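Local coordinates for serine-threonine phosphatase 2C (Toxoplasma gondii, PDB 2I44), which probably removes phosphate groups from serine and threonine residues of proteins as a metal-dependent phosphatase of the PP2C family, and binds calcium ions, at residues I262-G267 / I313-V318. Residues are numbered along the deposited sequence; the frame is centred on the assembly and turned at random.
Sequences ILATDG and ITAMTV. With CA (calcium ion), chain D.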
loop_
_atom_site.group_PDB
_atom_site.type_symbol
_atom_site.label_atom_id
_atom_site.label_comp_id
_atom_site.label_asym_id
_atom_site.label_seq_id
_atom_site.Cartn_x
_atom_site.Cartn_y
_atom_site.Cartn_z
ATOM N N ILE A 262 1.846 -6.560 -8.486
ATOM C CA ILE A 262 0.437 -6.431 -8.142
ATOM C C ILE A 262 0.270 -5.790 -6.773
ATOM O O ILE A 262 0.714 -6.338 -5.761
ATOM C CB ILE A 262 -0.267 -7.815 -8.114
ATOM C CG1 ILE A 262 -0.158 -8.490 -9.483
ATOM C CG2 ILE A 262 -1.732 -7.649 -7.714
ATOM C CD1 ILE A 262 -0.743 -9.891 -9.521
ATOM N N LEU A 263 -0.356 -4.621 -6.747
ATOM C CA LEU A 263 -0.616 -3.944 -5.486
ATOM C C LEU A 263 -2.090 -4.210 -5.203
ATOM O O LEU A 263 -2.939 -3.982 -6.068
ATOM C CB LEU A 263 -0.357 -2.436 -5.595
ATOM C CG LEU A 263 1.076 -1.975 -5.905
ATOM C CD1 LEU A 263 1.327 -2.028 -7.403
ATOM C CD2 LEU A 263 1.287 -0.550 -5.392
ATOM N N ALA A 264 -2.397 -4.701 -4.008
ATOM C CA ALA A 264 -3.780 -5.001 -3.668
ATOM C C ALA A 264 -4.064 -5.006 -2.166
ATOM O O ALA A 264 -3.160 -5.151 -1.343
ATOM C CB ALA A 264 -4.166 -6.349 -4.277
ATOM N N THR A 265 -5.333 -4.843 -1.817
ATOM C CA THR A 265 -5.748 -4.857 -0.418
ATOM C C THR A 265 -5.971 -6.300 0.026
ATOM O O THR A 265 -5.970 -7.222 -0.809
ATOM C CB THR A 265 -7.049 -4.058 -0.215
ATOM O OG1 THR A 265 -8.075 -4.585 -1.061
ATOM C CG2 THR A 265 -6.827 -2.602 -0.558
ATOM N N ASP A 266 -6.168 -6.498 1.329
ATOM C CA ASP A 266 -6.386 -7.838 1.856
ATOM C C ASP A 266 -7.679 -8.418 1.322
ATOM O O ASP A 266 -7.940 -9.611 1.454
ATOM C CB ASP A 266 -6.376 -7.844 3.398
ATOM C CG ASP A 266 -7.496 -7.010 4.017
ATOM O OD1 ASP A 266 -8.318 -6.425 3.283
ATOM O OD2 ASP A 266 -7.544 -6.940 5.261
ATOM N N GLY A 267 -8.487 -7.563 0.703
ATOM C CA GLY A 267 -9.736 -8.020 0.113
ATOM C C GLY A 267 -9.411 -9.055 -0.954
ATOM O O GLY A 267 -10.244 -9.902 -1.307
ATOM N N ILE A 313 -12.497 -4.966 -2.434
ATOM C CA ILE A 313 -11.379 -5.574 -3.144
ATOM C C ILE A 313 -10.845 -4.596 -4.174
ATOM O O ILE A 313 -11.599 -4.052 -4.976
ATOM C CB ILE A 313 -11.793 -6.866 -3.889
ATOM C CG1 ILE A 313 -12.582 -7.788 -2.959
ATOM C CG2 ILE A 313 -10.545 -7.591 -4.392
ATOM C CD1 ILE A 313 -13.144 -9.021 -3.649
ATOM N N THR A 314 -9.538 -4.376 -4.142
ATOM C CA THR A 314 -8.886 -3.476 -5.076
ATOM C C THR A 314 -7.592 -4.104 -5.557
ATOM O O THR A 314 -6.793 -4.604 -4.757
ATOM C CB THR A 314 -8.575 -2.118 -4.418
ATOM O OG1 THR A 314 -9.806 -1.448 -4.122
ATOM C CG2 THR A 314 -7.737 -1.238 -5.338
ATOM N N ALA A 315 -7.394 -4.079 -6.869
ATOM C CA ALA A 315 -6.191 -4.637 -7.462
ATOM C C ALA A 315 -5.638 -3.686 -8.522
ATOM O O ALA A 315 -6.381 -3.125 -9.321
ATOM C CB ALA A 315 -6.492 -5.999 -8.078
HETATM N N MSE A 316 -4.327 -3.493 -8.494
HETATM C CA MSE A 316 -3.644 -2.634 -9.447
HETATM C C MSE A 316 -2.542 -3.516 -10.017
HETATM O O MSE A 316 -1.676 -3.979 -9.278
HETATM C CB MSE A 316 -3.037 -1.414 -8.730
HETATM C CG MSE A 316 -2.328 -0.412 -9.646
HETATM SE SE MSE A 316 -1.521 1.089 -8.679
HETATM C CE MSE A 316 -3.099 2.180 -8.477
ATOM N N THR A 317 -2.594 -3.770 -11.321
ATOM C CA THR A 317 -1.601 -4.606 -11.981
ATOM C C THR A 317 -0.640 -3.784 -12.835
ATOM O O THR A 317 -1.059 -2.913 -13.593
ATOM C CB THR A 317 -2.280 -5.673 -12.876
ATOM O OG1 THR A 317 -3.262 -5.051 -13.717
ATOM C CG2 THR A 317 -2.957 -6.734 -12.018
ATOM N N VAL A 318 0.651 -4.067 -12.704
ATOM C CA VAL A 318 1.673 -3.354 -13.456
ATOM C C VAL A 318 2.575 -4.357 -14.174
ATOM O O VAL A 318 3.232 -5.177 -13.539
ATOM C CB VAL A 318 2.541 -2.479 -12.517
ATOM C CG1 VAL A 318 3.572 -1.705 -13.327
ATOM C CG2 VAL A 318 1.653 -1.527 -11.720
HETATM CA CA CA D . -9.864 -4.740 3.686
HETATM O O HOH W 1 -9.260 -5.069 5.492
HETATM O O HOH W 2 -9.965 -4.185 1.434
HETATM O O HOH W 3 -11.535 -3.584 4.210
#
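Leu263 O takes Met316 N at 2.8 Å, nearly along the C=O axis, and the CA-H of Ala315 also approaches it. Met316 O is gripped likewise, by Leu263 N at 2.9 Å and by the CA-H of Ile262, with Ile262 CA 3.4 Å from Met316 O; Leu263 and Met316 are thus a closed antiparallel hydrogen-bonded pair. The strand axes run at 163°, central neighbours in one antiparallel sheet of the PP2C sandwich. Side chains alternate accordingly. Leu263 CB and Met316 CB meet at 4.2 Å on the face turned to strands 53-62 and 38-43 of the other sheet. Met316 CG is anti to its backbone N (chi1 -178°); the end of this selenomethionine, bent at chi3, leads away from Leu263, and the side chain touches Phe40 and Leu42. On the reverse face Ile262 and Thr317 lie side by side, Ile262 CG1 4.2 Å from Thr317 CG2, and Thr317 packs against Pro291 and Leu295 of helix 291-305. The ladder ends in a longer bond, Thr265 N to Thr314 O at 3.3 Å. Thr265 occupies the N-cap of helix 266-269; its OG1, set between backbone N and carbonyl carbon (chi1 57°), hydrogen-bonds Asp38 OD2, which also hydrogen-bonds Thr314 OG1, itself bonded to Thr28 OG1, so one carboxylate oxygen ties both segments. The next residue, Asp266, binds calcium through OD1 at 2.3 Å; Asp60 and Asp311 also bind this ion. The chemistry is consistent with the buried ladder and the shared Asp38 oxygen holding the strand end from which Asp266 reaches the calcium.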